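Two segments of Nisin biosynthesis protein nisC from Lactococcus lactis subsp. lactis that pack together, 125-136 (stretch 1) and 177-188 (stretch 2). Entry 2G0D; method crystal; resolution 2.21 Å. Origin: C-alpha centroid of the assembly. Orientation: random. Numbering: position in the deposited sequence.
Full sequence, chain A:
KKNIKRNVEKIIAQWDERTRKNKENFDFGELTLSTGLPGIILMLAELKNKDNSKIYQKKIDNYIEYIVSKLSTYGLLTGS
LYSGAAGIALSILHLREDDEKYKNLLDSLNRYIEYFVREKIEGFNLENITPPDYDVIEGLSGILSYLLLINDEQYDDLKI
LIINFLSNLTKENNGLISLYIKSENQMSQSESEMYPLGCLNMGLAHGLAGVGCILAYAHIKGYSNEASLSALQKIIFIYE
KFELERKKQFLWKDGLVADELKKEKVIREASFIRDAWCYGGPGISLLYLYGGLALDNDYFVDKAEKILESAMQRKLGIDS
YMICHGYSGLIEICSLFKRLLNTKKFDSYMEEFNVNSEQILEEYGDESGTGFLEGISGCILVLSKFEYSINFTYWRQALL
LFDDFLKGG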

ATOM      1  N   ASN A 125     -13.286  19.702   0.944  1.00 41.30           N
ATOM      2  CA  ASN A 125     -14.160  20.236  -0.084  1.00 41.49           C
ATOM      3  C   ASN A 125     -14.193  19.259  -1.243  1.00 41.52           C
ATOM      4  O   ASN A 125     -13.197  19.096  -1.947  1.00 41.89           O
ATOM      5  CB  ASN A 125     -13.656  21.610  -0.552  1.00 41.88           C
ATOM      6  CG  ASN A 125     -14.661  22.352  -1.441  1.00 42.57           C
ATOM      7  OD1 ASN A 125     -15.543  21.746  -2.063  1.00 44.24           O
ATOM      8  ND2 ASN A 125     -14.519  23.673  -1.509  1.00 41.14           N
ATOM      9  N   LEU A 126     -15.338  18.607  -1.423  1.00 41.30           N
ATOM     10  CA  LEU A 126     -15.544  17.623  -2.492  1.00 41.23           C
ATOM     11  C   LEU A 126     -15.266  18.153  -3.911  1.00 41.33           C
ATOM     12  O   LEU A 126     -14.872  17.386  -4.799  1.00 40.88           O
ATOM     13  CB  LEU A 126     -16.960  17.042  -2.393  1.00 41.24           C
ATOM     14  CG  LEU A 126     -17.440  15.966  -3.376  1.00 41.40           C
ATOM     15  CD1 LEU A 126     -16.689  14.656  -3.187  1.00 40.25           C
ATOM     16  CD2 LEU A 126     -18.925  15.761  -3.198  1.00 41.19           C
ATOM     17  N   GLU A 127     -15.467  19.458  -4.120  1.00 41.29           N
ATOM     18  CA  GLU A 127     -15.180  20.087  -5.416  1.00 41.52           C
ATOM     19  C   GLU A 127     -13.693  20.037  -5.793  1.00 41.08           C
ATOM     20  O   GLU A 127     -13.348  20.095  -6.980  1.00 40.93           O
ATOM     21  CB  GLU A 127     -15.674  21.542  -5.449  1.00 41.79           C
ATOM     22  CG  GLU A 127     -17.170  21.683  -5.650  1.00 43.93           C
ATOM     23  CD  GLU A 127     -17.583  23.071  -6.116  1.00 47.93           C
ATOM     24  OE1 GLU A 127     -16.700  23.930  -6.355  1.00 49.17           O
ATOM     25  OE2 GLU A 127     -18.806  23.310  -6.239  1.00 49.48           O
ATOM     26  N   ASN A 128     -12.830  19.931  -4.777  1.00 40.67           N
ATOM     27  CA  ASN A 128     -11.374  19.940  -4.956  1.00 40.04           C
ATOM     28  C   ASN A 128     -10.751  18.566  -4.706  1.00 39.69           C
ATOM     29  O   ASN A 128      -9.528  18.446  -4.520  1.00 39.35           O
ATOM     30  CB  ASN A 128     -10.732  20.997  -4.048  1.00 39.77           C
ATOM     31  CG  ASN A 128     -11.282  22.398  -4.298  1.00 41.00           C
ATOM     32  OD1 ASN A 128     -11.515  22.786  -5.447  1.00 40.54           O
ATOM     33  ND2 ASN A 128     -11.496  23.163  -3.217  1.00 39.49           N
ATOM     34  N   ILE A 129     -11.599  17.536  -4.712  1.00 39.47           N
ATOM     35  CA  ILE A 129     -11.174  16.157  -4.418  1.00 38.68           C
ATOM     36  C   ILE A 129     -10.076  15.669  -5.365  1.00 38.46           C
ATOM     37  O   ILE A 129     -10.204  15.735  -6.591  1.00 38.27           O
ATOM     38  CB  ILE A 129     -12.369  15.149  -4.333  1.00 38.45           C
ATOM     39  CG1 ILE A 129     -11.903  13.800  -3.740  1.00 39.26           C
ATOM     40  CG2 ILE A 129     -13.060  14.976  -5.689  1.00 38.07           C
ATOM     41  CD1 ILE A 129     -13.027  12.801  -3.476  1.00 39.27           C
ATOM     42  N   THR A 130      -8.992  15.202  -4.749  1.00 37.86           N
ATOM     43  CA  THR A 130      -7.788  14.763  -5.427  1.00 37.33           C
ATOM     44  C   THR A 130      -7.351  13.445  -4.752  1.00 36.61           C
ATOM     45  O   THR A 130      -7.742  13.204  -3.600  1.00 36.55           O
ATOM     46  CB  THR A 130      -6.711  15.872  -5.353  1.00 37.45           C
ATOM     47  OG1 THR A 130      -5.523  15.453  -6.021  1.00 38.85           O
ATOM     48  CG2 THR A 130      -6.388  16.271  -3.908  1.00 37.46           C
ATOM     49  N   PRO A 131      -6.600  12.568  -5.463  1.00 35.58           N
ATOM     50  CA  PRO A 131      -6.271  11.257  -4.838  1.00 35.49           C
ATOM     51  C   PRO A 131      -5.650  11.257  -3.427  1.00 35.40           C
ATOM     52  O   PRO A 131      -6.107  10.466  -2.601  1.00 36.24           O
ATOM     53  CB  PRO A 131      -5.352  10.583  -5.868  1.00 34.76           C
ATOM     54  CG  PRO A 131      -5.799  11.167  -7.182  1.00 34.59           C
ATOM     55  CD  PRO A 131      -6.062  12.640  -6.836  1.00 35.54           C
ATOM     56  N   PRO A 132      -4.646  12.123  -3.136  1.00 35.31           N
ATOM     57  CA  PRO A 132      -4.076  12.124  -1.783  1.00 35.18           C
ATOM     58  C   PRO A 132      -5.097  12.316  -0.664  1.00 34.77           C
ATOM     59  O   PRO A 132      -4.746  12.113   0.488  1.00 34.61           O
ATOM     60  CB  PRO A 132      -3.105  13.325  -1.793  1.00 34.81           C
ATOM     61  CG  PRO A 132      -2.770  13.527  -3.197  1.00 35.92           C
ATOM     62  CD  PRO A 132      -3.973  13.119  -3.996  1.00 35.74           C
ATOM     63  N   ASP A 133      -6.332  12.704  -0.995  1.00 34.58           N
ATOM     64  CA  ASP A 133      -7.398  12.845   0.014  1.00 34.54           C
ATOM     65  C   ASP A 133      -7.800  11.494   0.597  1.00 34.10           C
ATOM     66  O   ASP A 133      -7.918  11.348   1.809  1.00 34.17           O
ATOM     67  CB  ASP A 133      -8.650  13.523  -0.558  1.00 34.29           C
ATOM     68  CG  ASP A 133      -8.464  15.021  -0.809  1.00 35.40           C
ATOM     69  OD1 ASP A 133      -7.704  15.695  -0.069  1.00 35.60           O
ATOM     70  OD2 ASP A 133      -9.119  15.531  -1.747  1.00 35.59           O
ATOM     71  N   TYR A 134      -8.004  10.507  -0.273  1.00 33.80           N
ATOM     72  CA  TYR A 134      -8.642   9.245   0.120  1.00 32.91           C
ATOM     73  C   TYR A 134      -7.714   8.035  -0.056  1.00 32.38           C
ATOM     74  O   TYR A 134      -8.031   6.952   0.442  1.00 31.67           O
ATOM     75  CB  TYR A 134      -9.912   9.019  -0.718  1.00 33.53           C
ATOM     76  CG  TYR A 134      -9.615   8.902  -2.193  1.00 34.10           C
ATOM     77  CD1 TYR A 134      -9.740  10.010  -3.044  1.00 34.12           C
ATOM     78  CD2 TYR A 134      -9.157   7.702  -2.734  1.00 33.87           C
ATOM     79  CE1 TYR A 134      -9.435   9.911  -4.400  1.00 34.93           C
ATOM     80  CE2 TYR A 134      -8.838   7.599  -4.082  1.00 35.64           C
ATOM     81  CZ  TYR A 134      -8.982   8.700  -4.912  1.00 35.77           C
ATOM     82  OH  TYR A 134      -8.676   8.579  -6.257  1.00 35.37           O
ATOM     83  N   ASP A 135      -6.588   8.228  -0.763  1.00 31.85           N
ATOM     84  CA  ASP A 135      -5.797   7.105  -1.301  1.00 31.40           C
ATOM     85  C   ASP A 135      -4.894   6.388  -0.300  1.00 30.73           C
ATOM     86  O   ASP A 135      -4.869   6.695   0.878  1.00 29.09           O
ATOM     87  CB  ASP A 135      -5.072   7.473  -2.634  1.00 32.05           C
ATOM     88  CG  ASP A 135      -3.769   8.275  -2.450  1.00 32.73           C
ATOM     89  OD1 ASP A 135      -3.211   8.756  -3.475  1.00 32.49           O
ATOM     90  OD2 ASP A 135      -3.286   8.428  -1.317  1.00 32.35           O
ATOM     91  N   VAL A 136      -4.160   5.408  -0.798  1.00 31.36           N
ATOM     92  CA  VAL A 136      -3.313   4.575   0.051  1.00 30.83           C
ATOM     93  C   VAL A 136      -2.038   5.343   0.425  1.00 30.91           C
ATOM     94  O   VAL A 136      -1.609   5.345   1.579  1.00 31.42           O
ATOM     95  CB  VAL A 136      -2.997   3.218  -0.668  1.00 30.13           C
ATOM     96  CG1 VAL A 136      -1.911   2.472   0.061  1.00 30.26           C
ATOM     97  CG2 VAL A 136      -4.276   2.386  -0.794  1.00 27.79           C
ATOM     98  N   ILE A 177     -21.115  10.897  -9.719  1.00 47.88           N
ATOM     99  CA  ILE A 177     -19.641  11.165  -9.715  1.00 48.01           C
ATOM    100  C   ILE A 177     -18.624  10.667  -8.622  1.00 46.81           C
ATOM    101  O   ILE A 177     -17.589  10.161  -8.977  1.00 47.56           O
ATOM    102  CB  ILE A 177     -19.312  12.674 -10.158  1.00 47.95           C
ATOM    103  CG1 ILE A 177     -18.718  12.688 -11.584  1.00 48.19           C
ATOM    104  CG2 ILE A 177     -18.386  13.409  -9.164  1.00 47.50           C
ATOM    105  CD1 ILE A 177     -18.372  14.075 -12.137  1.00 48.44           C
ATOM    106  N   SER A 178     -18.945  10.782  -7.332  1.00 46.14           N
ATOM    107  CA  SER A 178     -18.011  11.273  -6.262  1.00 44.76           C
ATOM    108  C   SER A 178     -16.476  11.179  -6.346  1.00 44.16           C
ATOM    109  O   SER A 178     -15.792  12.206  -6.227  1.00 44.00           O
ATOM    110  CB  SER A 178     -18.510  10.920  -4.851  1.00 45.01           C
ATOM    111  OG  SER A 178     -19.701  11.644  -4.533  1.00 44.97           O
ATOM    112  N   LEU A 179     -15.938   9.972  -6.511  1.00 42.76           N
ATOM    113  CA  LEU A 179     -14.487   9.755  -6.521  1.00 41.70           C
ATOM    114  C   LEU A 179     -13.826  10.298  -7.789  1.00 41.01           C
ATOM    115  O   LEU A 179     -12.597  10.245  -7.941  1.00 40.47           O
ATOM    116  CB  LEU A 179     -14.174   8.259  -6.369  1.00 41.61           C
ATOM    117  N   TYR A 180     -14.649  10.831  -8.692  1.00 40.22           N
ATOM    118  CA  TYR A 180     -14.160  11.367  -9.955  1.00 39.36           C
ATOM    119  C   TYR A 180     -13.195  12.510  -9.708  1.00 39.26           C
ATOM    120  O   TYR A 180     -13.451  13.359  -8.861  1.00 38.88           O
ATOM    121  CB  TYR A 180     -15.315  11.857 -10.817  1.00 39.20           C
ATOM    122  CG  TYR A 180     -14.961  12.039 -12.275  1.00 38.01           C
ATOM    123  CD1 TYR A 180     -14.591  13.286 -12.773  1.00 37.18           C
ATOM    124  CD2 TYR A 180     -15.007  10.960 -13.158  1.00 37.06           C
ATOM    125  CE1 TYR A 180     -14.286  13.462 -14.126  1.00 37.35           C
ATOM    126  CE2 TYR A 180     -14.695  11.114 -14.509  1.00 38.60           C
ATOM    127  CZ  TYR A 180     -14.338  12.372 -14.995  1.00 39.00           C
ATOM    128  OH  TYR A 180     -14.031  12.528 -16.343  1.00 38.52           O
ATOM    129  N   ILE A 181     -12.073  12.501 -10.429  1.00 39.16           N
ATOM    130  CA  ILE A 181     -11.048  13.526 -10.267  1.00 39.04           C
ATOM    131  C   ILE A 181     -11.083  14.418 -11.492  1.00 39.53           C
ATOM    132  O   ILE A 181     -10.943  13.925 -12.626  1.00 39.13           O
ATOM    133  CB  ILE A 181      -9.613  12.921 -10.110  1.00 38.94           C
ATOM    134  CG1 ILE A 181      -9.566  11.865  -8.990  1.00 38.26           C
ATOM    135  CG2 ILE A 181      -8.580  14.025  -9.855  1.00 38.70           C
ATOM    136  CD1 ILE A 181      -9.869  12.396  -7.579  1.00 36.94           C
ATOM    137  N   LYS A 182     -11.285  15.716 -11.258  1.00 39.55           N
ATOM    138  CA  LYS A 182     -11.231  16.713 -12.326  1.00 40.14           C
ATOM    139  C   LYS A 182      -9.784  16.864 -12.833  1.00 40.27           C
ATOM    140  O   LYS A 182      -8.816  16.613 -12.094  1.00 40.44           O
ATOM    141  CB  LYS A 182     -11.814  18.056 -11.849  1.00 39.74           C
ATOM    142  N   SER A 183      -9.647  17.255 -14.096  1.00 40.41           N
ATOM    143  CA  SER A 183      -8.342  17.341 -14.764  1.00 40.76           C
ATOM    144  C   SER A 183      -7.372  18.168 -13.931  1.00 40.94           C
ATOM    145  O   SER A 183      -6.188  17.823 -13.795  1.00 40.78           O
ATOM    146  CB  SER A 183      -8.504  17.970 -16.153  1.00 40.80           C
ATOM    147  OG  SER A 183      -7.325  17.807 -16.917  1.00 40.72           O
ATOM    148  N   GLU A 184      -7.920  19.240 -13.355  1.00 41.05           N
ATOM    149  CA  GLU A 184      -7.192  20.233 -12.558  1.00 41.30           C
ATOM    150  C   GLU A 184      -6.667  19.691 -11.230  1.00 40.84           C
ATOM    151  O   GLU A 184      -5.693  20.218 -10.693  1.00 40.73           O
ATOM    152  CB  GLU A 184      -8.097  21.463 -12.316  1.00 41.48           C
ATOM    153  CG  GLU A 184      -9.286  21.221 -11.365  1.00 42.69           C
ATOM    154  CD  GLU A 184     -10.545  21.987 -11.763  1.00 45.53           C
ATOM    155  OE1 GLU A 184     -11.273  21.499 -12.660  1.00 46.68           O
ATOM    156  OE2 GLU A 184     -10.817  23.064 -11.174  1.00 44.38           O
ATOM    157  N   ASN A 185      -7.328  18.654 -10.712  1.00 40.72           N
ATOM    158  CA  ASN A 185      -7.020  18.066  -9.399  1.00 40.69           C
ATOM    159  C   ASN A 185      -6.243  16.743  -9.539  1.00 40.80           C
ATOM    160  O   ASN A 185      -6.152  15.955  -8.596  1.00 40.83           O
ATOM    161  CB  ASN A 185      -8.312  17.872  -8.568  1.00 40.18           C
ATOM    162  CG  ASN A 185      -8.998  19.210  -8.173  1.00 39.96           C
ATOM    163  OD1 ASN A 185      -8.367  20.128  -7.648  1.00 38.36           O
ATOM    164  ND2 ASN A 185     -10.305  19.286  -8.391  1.00 37.95           N
ATOM    165  N   GLN A 186      -5.698  16.492 -10.730  1.00 41.25           N
ATOM    166  CA  GLN A 186      -4.828  15.324 -10.957  1.00 40.90           C
ATOM    167  C   GLN A 186      -3.507  15.606 -10.250  1.00 41.40           C
ATOM    168  O   GLN A 186      -3.155  16.774 -10.040  1.00 41.19           O
ATOM    169  CB  GLN A 186      -4.612  15.060 -12.455  1.00 40.84           C
ATOM    170  CG  GLN A 186      -5.852  14.610 -13.256  1.00 39.23           C
ATOM    171  CD  GLN A 186      -6.300  13.171 -12.972  1.00 39.92           C
ATOM    172  OE1 GLN A 186      -5.501  12.304 -12.594  1.00 38.56           O
ATOM    173  NE2 GLN A 186      -7.585  12.909 -13.179  1.00 38.03           N
ATOM    174  N   MET A 187      -2.789  14.549  -9.865  1.00 41.76           N
ATOM    175  CA  MET A 187      -1.600  14.678  -9.006  1.00 42.07           C
ATOM    176  C   MET A 187      -0.392  15.340  -9.686  1.00 42.44           C
ATOM    177  O   MET A 187       0.522  15.848  -9.013  1.00 42.19           O
ATOM    178  CB  MET A 187      -1.201  13.314  -8.460  1.00 42.10           C
ATOM    179  CG  MET A 187      -2.191  12.764  -7.451  1.00 41.65           C
ATOM    180  SD  MET A 187      -1.700  11.142  -6.853  1.00 42.79           S
ATOM    181  CE  MET A 187      -2.183  10.119  -8.234  1.00 40.42           C
ATOM    182  N   SER A 188      -0.392  15.315 -11.016  1.00 42.41           N
ATOM    183  CA  SER A 188       0.643  15.966 -11.809  1.00 42.84           C
ATOM    184  C   SER A 188       0.093  16.394 -13.159  1.00 43.10           C
ATOM    185  O   SER A 188      -1.032  16.033 -13.535  1.00 42.75           O
ATOM    186  CB  SER A 188       1.832  15.035 -12.014  1.00 42.45           C
ATOM    187  OG  SER A 188       1.424  13.883 -12.714  1.00 41.81           O
TER
HETATM  188  O   HOH W   1     -10.704   8.548  -8.335  1.00 29.74           O

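How do two segments with so little regular structure lie against each other? They run in the same general order, Leu126 nearest Ser178, Thr130 nearest Asn185 and Pro131 nearest Met187, with CA atoms 7.8 Å, 5.2 Å and 7.1 Å apart. The approach is therefore tightest at Thr130 and looser before and after it. No backbone-to-backbone hydrogen bond links the stretches; side chains do most of the joining, and 555 Å² of surface is buried in all.

What happens where stretch 1 enters the contact? A short 3-10 segment at Leu126 and Glu127 is steadied at its start by Asn125, whose OD1 accepts a hydrogen bond from Glu127 N at 3.1 Å. Leu126 lies at the margin, its CD1 4.0 Å from Ser178 O. The CA-to-CB bond of Glu127 points away from stretch 2, yet its carbonyl O comes within 3.5 Å of Asn185 ND2. Asn128 rests on the same amide, its CA 3.7 Å from Asn185 ND2. Asn185, whose CB points toward stretch 1, thus lies along several successive residues of its partner.

Why is the middle of the contact both greasy and polar? Ile129 is buried, and its CG2 packs 3.6 Å from Tyr180 O, while its own carbonyl O sits 3.5 Å from Ile181 CD1. The next residue supplies a hydrogen bond that crosses directly between the stretches: Thr130 OG1 donates to Asn185 O at 2.7 Å, a short bond that coincides with the closest backbone approach. Thr130 is also held from its own side, because its N donates to Asp133 OD2 at 3.0 Å. Asp133 makes no contact with stretch 2, but this bond ties it to a residue that does.

How do the prolines and Tyr134 complete the packing? Pro131 points toward stretch 2 and meets two apolar side chains: its CD is 3.9 Å from Ile181 CD1, and its CB is 3.8 Å from Met187 SD. Pro132 extends the methionine contact, with its CD 3.9 Å from Met187 CG. These puckered rings offer compact hydrocarbon surfaces, and the long, flexible methionine side chain can lie against both. Ile181 CD1 also reaches the edge of the Tyr134 ring, 4.1 Å from CE1, so one methyl group touches Thr130, Pro131 and Tyr134. At the far end of that ring, a water bridges the stretches, lying 2.9 Å from Tyr134 OH and donating a hydrogen bond to Leu179 O at 2.6 Å.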